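Local coordinates for protein toll-like receptor 6, Variable lymphocyte receptor B (Mus musculus, PDB 3A79) that probably recognises microbial lipopeptides as the leucine-rich-repeat ectodomain of an innate immune receptor, here fused to part of a hagfish variable lymphocyte receptor, at residues K390-S403 with L415-S429. Residues are numbered along the deposited sequence; the frame is centred on the assembly and turned at random.
Sequences KNFFKVALMTKNMS and LNSHAYDRTCAWAES. With NAG (2-acetamido-2-deoxy-beta-D-glucopyranose), chain H.
Trp-426 lies against Ala-396 and Thr-399 where two neighbouring turns of the leucine-rich-repeat solenoid pack together in the Toll-like receptor 6 part of the fusion. Both segments belong to the connections that follow a repeat strand; 390-403 carries the short helix 394-397, while 415-429 is irregular and runs on toward strand 432-434.

Aromatic and apolar contacts dominate. The methyl CB of Ala-396 sits over one face of the indole, 3.7 Å from the centroid of its five-membered ring. The edge of Trp-426 is turned toward the face of Phe-392 in an offset edge-to-face pair, with planes at 69° and centroids 6.0 Å apart. Its NE1 hydrogen-bonds to the carbonyl of Cys-447 in the next turn. Were Trp-426 replaced by an alanine, a gap would probably open beside Ala-396 and Phe-392, and the Cys-447 carbonyl would lose its indole partner. The Phe-393 ring lies between Phe-392, whose CD2 is offset toward its rim, and Arg-422, whose CA stands over the centre of the opposite face. With CG anti to its own carbonyl carbon (chi1 -60°), the Arg-422 side chain crosses the Phe-393 ring obliquely, and CG comes 3.4 Å from Phe-393 CE1. Val-395 CG2, on the short helix, meets CD2 of Leu-415, the first residue of the other segment, at 3.5 Å.

Other links tie the segments to their surroundings. The amine of Lys-390 forms a salt bridge with an acidic side chain of another protein's chain. Cys-424 is joined to Cys-447 by a disulfide. Asn-401 carries a glycan through ND2.

Two hydrogen bonds cross between the segments. Asn-416 N gives a weak hydrogen bond to Lys-390 O. Thr-399 OG1 sits between its backbone N and carbonyl carbon (chi1 68°). There it donates to Ala-396 O at 3.2 Å and accepts from Ala-427 N at 3.1 Å.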
ATOM      1  N   LYS B 390      -3.900   0.224   6.481  1.00 74.45           N
ATOM      2  CA  LYS B 390      -3.654   1.668   6.590  1.00 74.10           C
ATOM      3  C   LYS B 390      -3.730   2.190   8.026  1.00 66.73           C
ATOM      4  O   LYS B 390      -2.745   2.687   8.568  1.00 69.03           O
ATOM      5  CB  LYS B 390      -4.647   2.450   5.724  1.00 72.73           C
ATOM      6  CG  LYS B 390      -4.029   3.465   4.769  1.00 65.16           C
ATOM      7  CD  LYS B 390      -3.765   2.833   3.398  1.00 67.45           C
ATOM      8  CE  LYS B 390      -3.771   3.882   2.303  1.00 80.85           C
ATOM      9  NZ  LYS B 390      -2.849   5.037   2.603  1.00 79.42           N
ATOM     10  N   ASN B 391      -4.908   2.064   8.633  1.00 49.43           N
ATOM     11  CA  ASN B 391      -5.225   2.754   9.874  1.00 49.66           C
ATOM     12  C   ASN B 391      -4.939   1.998  11.177  1.00 67.27           C
ATOM     13  O   ASN B 391      -5.787   1.268  11.679  1.00 77.58           O
ATOM     14  CB  ASN B 391      -6.689   3.202   9.841  1.00 53.49           C
ATOM     15  CG  ASN B 391      -7.081   4.016  11.061  1.00 66.38           C
ATOM     16  OD1 ASN B 391      -8.182   4.548  11.134  1.00 66.55           O
ATOM     17  ND2 ASN B 391      -6.174   4.127  12.019  1.00 83.67           N
ATOM     18  N   PHE B 392      -3.764   2.230  11.750  1.00 76.24           N
ATOM     19  CA  PHE B 392      -3.366   1.615  13.020  1.00 77.46           C
ATOM     20  C   PHE B 392      -4.478   1.458  14.067  1.00 77.11           C
ATOM     21  O   PHE B 392      -4.456   0.526  14.863  1.00 78.39           O
ATOM     22  CB  PHE B 392      -2.192   2.383  13.628  1.00 66.78           C
ATOM     23  CG  PHE B 392      -1.815   1.936  15.013  1.00 68.84           C
ATOM     24  CD1 PHE B 392      -0.873   0.935  15.200  1.00 71.31           C
ATOM     25  CD2 PHE B 392      -2.387   2.532  16.132  1.00 73.32           C
ATOM     26  CE1 PHE B 392      -0.513   0.531  16.480  1.00 79.22           C
ATOM     27  CE2 PHE B 392      -2.033   2.132  17.409  1.00 77.27           C
ATOM     28  CZ  PHE B 392      -1.096   1.133  17.585  1.00 79.41           C
ATOM     29  N   PHE B 393      -5.440   2.367  14.085  1.00 79.26           N
ATOM     30  CA  PHE B 393      -6.483   2.297  15.101  1.00 94.11           C
ATOM     31  C   PHE B 393      -7.628   1.378  14.684  1.00 87.84           C
ATOM     32  O   PHE B 393      -8.338   0.825  15.534  1.00 81.51           O
ATOM     33  CB  PHE B 393      -6.989   3.694  15.470  1.00107.41           C
ATOM     34  CG  PHE B 393      -5.950   4.559  16.132  1.00105.97           C
ATOM     35  CD1 PHE B 393      -5.535   5.738  15.543  1.00 98.08           C
ATOM     36  CD2 PHE B 393      -5.384   4.183  17.339  1.00107.66           C
ATOM     37  CE1 PHE B 393      -4.583   6.525  16.143  1.00 99.53           C
ATOM     38  CE2 PHE B 393      -4.430   4.972  17.945  1.00106.05           C
ATOM     39  CZ  PHE B 393      -4.030   6.144  17.346  1.00101.30           C
ATOM     40  N   LYS B 394      -7.800   1.211  13.375  1.00 80.43           N
ATOM     41  CA  LYS B 394      -8.740   0.220  12.869  1.00 76.43           C
ATOM     42  C   LYS B 394      -8.172  -1.176  13.162  1.00 68.55           C
ATOM     43  O   LYS B 394      -8.902  -2.084  13.543  1.00 74.86           O
ATOM     44  CB  LYS B 394      -9.020   0.428  11.374  1.00 69.27           C
ATOM     45  CG  LYS B 394     -10.493   0.275  10.992  1.00 73.11           C
ATOM     46  CD  LYS B 394     -10.688   0.195   9.479  1.00 77.74           C
ATOM     47  CE  LYS B 394     -12.141  -0.128   9.095  1.00 84.86           C
ATOM     48  NZ  LYS B 394     -13.063   1.054   9.144  1.00 87.13           N
ATOM     49  N   VAL B 395      -6.858  -1.316  13.017  1.00 61.25           N
ATOM     50  CA  VAL B 395      -6.142  -2.556  13.329  1.00 68.33           C
ATOM     51  C   VAL B 395      -6.228  -2.941  14.817  1.00 71.17           C
ATOM     52  O   VAL B 395      -5.953  -4.079  15.198  1.00 74.97           O
ATOM     53  CB  VAL B 395      -4.640  -2.463  12.902  1.00 63.42           C
ATOM     54  CG1 VAL B 395      -3.891  -3.769  13.184  1.00 50.64           C
ATOM     55  CG2 VAL B 395      -4.512  -2.080  11.431  1.00 59.01           C
ATOM     56  N   ALA B 396      -6.604  -1.992  15.662  1.00 73.83           N
ATOM     57  CA  ALA B 396      -6.762  -2.286  17.079  1.00 75.54           C
ATOM     58  C   ALA B 396      -8.175  -2.771  17.310  1.00 83.09           C
ATOM     59  O   ALA B 396      -8.405  -3.678  18.104  1.00 92.53           O
ATOM     60  CB  ALA B 396      -6.480  -1.047  17.923  1.00 75.70           C
ATOM     61  N   LEU B 397      -9.119  -2.158  16.602  1.00 81.05           N
ATOM     62  CA  LEU B 397     -10.530  -2.488  16.750  1.00 82.43           C
ATOM     63  C   LEU B 397     -10.807  -3.889  16.213  1.00 81.35           C
ATOM     64  O   LEU B 397     -11.801  -4.521  16.574  1.00 85.48           O
ATOM     65  CB  LEU B 397     -11.393  -1.451  16.025  1.00 82.89           C
ATOM     66  CG  LEU B 397     -12.911  -1.540  16.222  1.00 82.00           C
ATOM     67  CD1 LEU B 397     -13.314  -1.092  17.624  1.00 80.15           C
ATOM     68  CD2 LEU B 397     -13.664  -0.746  15.154  1.00 69.60           C
ATOM     69  N   MET B 398      -9.913  -4.363  15.352  1.00 72.70           N
ATOM     70  CA  MET B 398     -10.019  -5.688  14.759  1.00 73.42           C
ATOM     71  C   MET B 398      -9.920  -6.805  15.791  1.00 79.72           C
ATOM     72  O   MET B 398     -10.634  -7.800  15.715  1.00 84.09           O
ATOM     73  CB  MET B 398      -8.918  -5.875  13.725  1.00 76.43           C
ATOM     74  CG  MET B 398      -8.780  -7.301  13.222  1.00 71.64           C
ATOM     75  SD  MET B 398      -7.573  -7.386  11.896  1.00 87.90           S
ATOM     76  CE  MET B 398      -6.074  -7.714  12.819  1.00 38.68           C
ATOM     77  N   THR B 399      -9.026  -6.636  16.755  1.00 82.65           N
ATOM     78  CA  THR B 399      -8.761  -7.676  17.742  1.00 82.82           C
ATOM     79  C   THR B 399      -9.714  -7.614  18.935  1.00 74.17           C
ATOM     80  O   THR B 399      -9.608  -8.415  19.862  1.00 63.32           O
ATOM     81  CB  THR B 399      -7.302  -7.600  18.246  1.00 91.21           C
ATOM     82  OG1 THR B 399      -7.110  -6.403  19.014  1.00 90.26           O
ATOM     83  CG2 THR B 399      -6.339  -7.597  17.068  1.00 94.64           C
ATOM     84  N   LYS B 400     -10.642  -6.663  18.904  1.00 74.72           N
ATOM     85  CA  LYS B 400     -11.558  -6.434  20.017  1.00 80.44           C
ATOM     86  C   LYS B 400     -12.102  -7.732  20.625  1.00 82.63           C
ATOM     87  O   LYS B 400     -12.094  -7.911  21.843  1.00 82.67           O
ATOM     88  CB  LYS B 400     -12.709  -5.514  19.588  1.00 85.07           C
ATOM     89  CG  LYS B 400     -13.686  -5.173  20.707  1.00 89.25           C
ATOM     90  CD  LYS B 400     -14.633  -4.033  20.328  1.00 96.68           C
ATOM     91  CE  LYS B 400     -15.762  -4.490  19.411  1.00101.65           C
ATOM     92  NZ  LYS B 400     -16.968  -3.610  19.545  1.00103.02           N
ATOM     93  N   ASN B 401     -12.571  -8.638  19.777  1.00 86.02           N
ATOM     94  CA  ASN B 401     -13.151  -9.885  20.261  1.00 89.08           C
ATOM     95  C   ASN B 401     -12.387 -11.142  19.809  1.00 82.02           C
ATOM     96  O   ASN B 401     -12.958 -12.130  19.356  1.00 79.98           O
ATOM     97  CB  ASN B 401     -14.645  -9.924  19.935  1.00 93.89           C
ATOM     98  CG  ASN B 401     -15.485  -9.314  21.042  1.00115.32           C
ATOM     99  OD1 ASN B 401     -15.369  -9.713  22.204  1.00120.42           O
ATOM    100  ND2 ASN B 401     -16.327  -8.340  20.697  1.00132.75           N
ATOM    101  N   MET B 402     -11.070 -11.074  19.959  1.00 76.00           N
ATOM    102  CA  MET B 402     -10.169 -12.136  19.554  1.00 69.07           C
ATOM    103  C   MET B 402      -9.566 -12.717  20.806  1.00 68.26           C
ATOM    104  O   MET B 402      -8.355 -12.823  20.942  1.00 71.26           O
ATOM    105  CB  MET B 402      -9.072 -11.587  18.647  1.00 60.16           C
ATOM    106  CG  MET B 402      -9.586 -11.103  17.309  1.00 58.19           C
ATOM    107  SD  MET B 402      -8.294 -11.101  16.066  1.00 76.20           S
ATOM    108  CE  MET B 402      -9.243 -10.933  14.551  1.00 46.79           C
ATOM    109  N   SER B 403     -10.452 -13.103  21.711  1.00 66.19           N
ATOM    110  CA  SER B 403     -10.120 -13.510  23.072  1.00 68.02           C
ATOM    111  C   SER B 403      -8.882 -14.395  23.305  1.00 79.22           C
ATOM    112  O   SER B 403      -8.510 -14.627  24.454  1.00 90.64           O
ATOM    113  CB  SER B 403     -11.349 -14.167  23.684  1.00 72.63           C
ATOM    114  OG  SER B 403     -12.520 -13.575  23.148  1.00 86.47           O
ATOM    115  N   LEU B 415       0.858   1.268   7.837  1.00 59.36           N
ATOM    116  CA  LEU B 415       0.207   1.841   9.011  1.00 65.08           C
ATOM    117  C   LEU B 415       0.647   3.279   9.395  1.00 81.14           C
ATOM    118  O   LEU B 415       1.763   3.723   9.103  1.00 69.86           O
ATOM    119  CB  LEU B 415       0.411   0.913  10.210  1.00 61.93           C
ATOM    120  CG  LEU B 415      -0.332  -0.411  10.249  1.00 60.64           C
ATOM    121  CD1 LEU B 415       0.165  -1.246  11.431  1.00 53.35           C
ATOM    122  CD2 LEU B 415      -1.822  -0.144  10.339  1.00 66.42           C
ATOM    123  N   ASN B 416      -0.249   3.989  10.072  1.00 74.48           N
ATOM    124  CA  ASN B 416       0.060   5.299  10.608  1.00 71.60           C
ATOM    125  C   ASN B 416      -0.957   5.747  11.646  1.00 83.96           C
ATOM    126  O   ASN B 416      -2.166   5.541  11.492  1.00 87.19           O
ATOM    127  CB  ASN B 416       0.178   6.327   9.490  1.00 75.94           C
ATOM    128  CG  ASN B 416      -1.140   6.612   8.812  1.00 72.94           C
ATOM    129  OD1 ASN B 416      -1.445   6.027   7.777  1.00 84.04           O
ATOM    130  ND2 ASN B 416      -1.925   7.522   9.383  1.00 63.19           N
ATOM    131  N   SER B 417      -0.456   6.370  12.704  1.00 92.09           N
ATOM    132  CA  SER B 417      -1.285   6.702  13.851  1.00 94.36           C
ATOM    133  C   SER B 417      -1.836   8.127  13.796  1.00 94.81           C
ATOM    134  O   SER B 417      -2.128   8.727  14.827  1.00 88.70           O
ATOM    135  CB  SER B 417      -0.502   6.463  15.143  1.00 91.34           C
ATOM    136  OG  SER B 417       0.844   6.886  15.013  1.00 84.00           O
ATOM    137  N   HIS B 418      -1.997   8.661  12.590  1.00 98.68           N
ATOM    138  CA  HIS B 418      -2.539  10.007  12.434  1.00101.22           C
ATOM    139  C   HIS B 418      -4.063  10.025  12.352  1.00109.66           C
ATOM    140  O   HIS B 418      -4.657  11.061  12.068  1.00109.26           O
ATOM    141  CB  HIS B 418      -1.944  10.700  11.208  1.00 96.85           C
ATOM    142  CG  HIS B 418      -0.540  11.185  11.409  1.00101.92           C
ATOM    143  ND1 HIS B 418       0.514  10.769  10.622  1.00105.72           N
ATOM    144  CD2 HIS B 418      -0.016  12.045  12.315  1.00 95.43           C
ATOM    145  CE1 HIS B 418       1.624  11.358  11.029  1.00 99.93           C
ATOM    146  NE2 HIS B 418       1.330  12.132  12.058  1.00 96.41           N
ATOM    147  N   ALA B 419      -4.691   8.881  12.604  1.00114.20           N
ATOM    148  CA  ALA B 419      -6.142   8.774  12.526  1.00109.90           C
ATOM    149  C   ALA B 419      -6.831   9.903  13.278  1.00118.65           C
ATOM    150  O   ALA B 419      -6.472  10.216  14.413  1.00122.30           O
ATOM    151  CB  ALA B 419      -6.604   7.434  13.065  1.00107.48           C
ATOM    152  N   TYR B 420      -7.816  10.510  12.625  1.00124.96           N
ATOM    153  CA  TYR B 420      -8.712  11.492  13.239  1.00130.67           C
ATOM    154  C   TYR B 420      -9.323  10.960  14.541  1.00122.43           C
ATOM    155  O   TYR B 420      -9.257  11.605  15.590  1.00106.57           O
ATOM    156  CB  TYR B 420      -9.823  11.835  12.241  1.00144.15           C
ATOM    157  CG  TYR B 420     -10.122  10.696  11.273  1.00155.64           C
ATOM    158  CD1 TYR B 420     -10.861   9.580  11.678  1.00157.34           C
ATOM    159  CD2 TYR B 420      -9.656  10.731   9.960  1.00154.56           C
ATOM    160  CE1 TYR B 420     -11.129   8.537  10.804  1.00155.03           C
ATOM    161  CE2 TYR B 420      -9.919   9.691   9.078  1.00155.16           C
ATOM    162  CZ  TYR B 420     -10.655   8.596   9.504  1.00154.93           C
ATOM    163  OH  TYR B 420     -10.916   7.561   8.629  1.00148.07           O
ATOM    164  N   ASP B 421      -9.919   9.772  14.447  1.00130.26           N
ATOM    165  CA  ASP B 421     -10.525   9.071  15.573  1.00130.63           C
ATOM    166  C   ASP B 421      -9.494   8.126  16.186  1.00138.45           C
ATOM    167  O   ASP B 421      -9.268   7.033  15.663  1.00145.45           O
ATOM    168  CB  ASP B 421     -11.740   8.276  15.077  1.00121.70           C
ATOM    169  CG  ASP B 421     -12.596   7.731  16.212  1.00118.81           C
ATOM    170  OD1 ASP B 421     -12.032   7.265  17.225  1.00115.27           O
ATOM    171  OD2 ASP B 421     -13.839   7.760  16.080  1.00118.68           O
ATOM    172  N   ARG B 422      -8.867   8.545  17.286  1.00135.42           N
ATOM    173  CA  ARG B 422      -7.779   7.770  17.891  1.00126.96           C
ATOM    174  C   ARG B 422      -8.227   6.908  19.076  1.00127.45           C
ATOM    175  O   ARG B 422      -7.528   6.837  20.085  1.00126.78           O
ATOM    176  CB  ARG B 422      -6.611   8.684  18.306  1.00119.28           C
ATOM    177  CG  ARG B 422      -5.983   9.470  17.150  1.00111.77           C
ATOM    178  CD  ARG B 422      -4.637  10.094  17.515  1.00111.46           C
ATOM    179  NE  ARG B 422      -4.160  11.014  16.477  1.00122.16           N
ATOM    180  CZ  ARG B 422      -3.032  11.721  16.553  1.00134.31           C
ATOM    181  NH1 ARG B 422      -2.252  11.613  17.620  1.00145.57           N
ATOM    182  NH2 ARG B 422      -2.674  12.539  15.566  1.00129.10           N
ATOM    183  N   THR B 423      -9.376   6.242  18.938  1.00129.88           N
ATOM    184  CA  THR B 423      -9.929   5.414  20.018  1.00130.25           C
ATOM    185  C   THR B 423      -9.305   4.014  20.110  1.00122.60           C
ATOM    186  O   THR B 423      -9.186   3.291  19.110  1.00106.63           O
ATOM    187  CB  THR B 423     -11.472   5.287  19.938  1.00 98.32           C
ATOM    188  OG1 THR B 423     -12.072   6.587  20.049  1.00100.78           O
ATOM    189  CG2 THR B 423     -11.995   4.393  21.065  1.00 93.67           C
ATOM    190  N   CYS B 424      -8.924   3.650  21.335  1.00122.18           N
ATOM    191  CA  CYS B 424      -8.226   2.400  21.617  1.00103.33           C
ATOM    192  C   CYS B 424      -9.211   1.336  22.034  1.00 94.03           C
ATOM    193  O   CYS B 424     -10.143   1.623  22.786  1.00 83.97           O
ATOM    194  CB  CYS B 424      -7.198   2.595  22.737  1.00 91.08           C
ATOM    195  SG  CYS B 424      -5.712   1.583  22.553  1.00165.70           S
ATOM    196  N   ALA B 425      -8.988   0.116  21.541  1.00101.01           N
ATOM    197  CA  ALA B 425      -9.812  -1.056  21.856  1.00102.13           C
ATOM    198  C   ALA B 425      -9.040  -2.361  21.663  1.00108.77           C
ATOM    199  O   ALA B 425      -9.588  -3.333  21.141  1.00106.83           O
ATOM    200  CB  ALA B 425     -11.073  -1.074  20.999  1.00 88.52           C
ATOM    201  N   TRP B 426      -7.776  -2.384  22.089  1.00111.90           N
ATOM    202  CA  TRP B 426      -6.918  -3.554  21.882  1.00101.07           C
ATOM    203  C   TRP B 426      -7.411  -4.783  22.627  1.00100.75           C
ATOM    204  O   TRP B 426      -8.100  -4.680  23.640  1.00108.80           O
ATOM    205  CB  TRP B 426      -5.466  -3.268  22.291  1.00 90.75           C
ATOM    206  CG  TRP B 426      -4.625  -2.634  21.214  1.00 80.74           C
ATOM    207  CD1 TRP B 426      -4.094  -1.386  21.231  1.00 70.56           C
ATOM    208  CD2 TRP B 426      -4.225  -3.222  19.965  1.00 86.03           C
ATOM    209  NE1 TRP B 426      -3.391  -1.152  20.081  1.00 71.64           N
ATOM    210  CE2 TRP B 426      -3.453  -2.264  19.285  1.00 80.79           C
ATOM    211  CE3 TRP B 426      -4.446  -4.463  19.358  1.00 90.86           C
ATOM    212  CZ2 TRP B 426      -2.896  -2.505  18.027  1.00 81.71           C
ATOM    213  CZ3 TRP B 426      -3.894  -4.701  18.106  1.00 87.15           C
ATOM    214  CH2 TRP B 426      -3.130  -3.727  17.456  1.00 82.73           C
ATOM    215  N   ALA B 427      -7.051  -5.951  22.112  1.00 94.08           N
ATOM    216  CA  ALA B 427      -7.308  -7.190  22.818  1.00 93.93           C
ATOM    217  C   ALA B 427      -6.389  -7.232  24.025  1.00 88.51           C
ATOM    218  O   ALA B 427      -5.173  -7.152  23.899  1.00 76.85           O
ATOM    219  CB  ALA B 427      -7.066  -8.384  21.916  1.00 98.01           C
ATOM    220  N   GLU B 428      -6.985  -7.359  25.198  1.00 98.20           N
ATOM    221  CA  GLU B 428      -6.259  -7.269  26.454  1.00107.91           C
ATOM    222  C   GLU B 428      -5.212  -8.373  26.579  1.00 95.35           C
ATOM    223  O   GLU B 428      -4.453  -8.418  27.541  1.00102.31           O
ATOM    224  CB  GLU B 428      -7.254  -7.338  27.618  1.00130.31           C
ATOM    225  CG  GLU B 428      -8.477  -6.414  27.457  1.00149.04           C
ATOM    226  CD  GLU B 428      -9.407  -6.817  26.303  1.00157.49           C
ATOM    227  OE1 GLU B 428      -9.875  -5.920  25.564  1.00156.87           O
ATOM    228  OE2 GLU B 428      -9.666  -8.028  26.132  1.00158.47           O
ATOM    229  N   SER B 429      -5.159  -9.248  25.587  1.00 86.63           N
ATOM    230  CA  SER B 429      -4.384 -10.476  25.701  1.00 86.44           C
ATOM    231  C   SER B 429      -3.112 -10.520  24.852  1.00 82.71           C
ATOM    232  O   SER B 429      -2.318 -11.457  24.979  1.00 89.09           O
ATOM    233  CB  SER B 429      -5.276 -11.682  25.373  1.00 87.80           C
ATOM    234  OG  SER B 429      -5.905 -11.539  24.104  1.00 80.72           O
TER
HETATM  235  C1  NAG H   1     -17.052  -7.901  21.876  1.00108.38           C
HETATM  236  C2  NAG H   1     -18.099  -8.647  22.708  1.00115.95           C
HETATM  237  C3  NAG H   1     -18.989  -7.707  23.522  1.00127.52           C
HETATM  238  C4  NAG H   1     -18.105  -6.765  24.351  1.00136.87           C
HETATM  239  C5  NAG H   1     -17.107  -6.035  23.438  1.00124.34           C
HETATM  240  C6  NAG H   1     -16.138  -5.131  24.207  1.00121.94           C
HETATM  241  C7  NAG H   1     -18.628 -10.790  21.821  1.00107.12           C
HETATM  242  C8  NAG H   1     -18.224 -11.390  23.141  1.00105.74           C
HETATM  243  N2  NAG H   1     -18.882  -9.485  21.827  1.00109.43           N
HETATM  244  O3  NAG H   1     -19.927  -8.420  24.316  1.00116.30           O
HETATM  245  O4  NAG H   1     -18.940  -5.880  25.087  1.00148.96           O
HETATM  246  O5  NAG H   1     -16.344  -6.944  22.656  1.00120.47           O
HETATM  247  O6  NAG H   1     -14.957  -5.818  24.567  1.00118.51           O
HETATM  248  O7  NAG H   1     -18.704 -11.481  20.806  1.00 98.51           O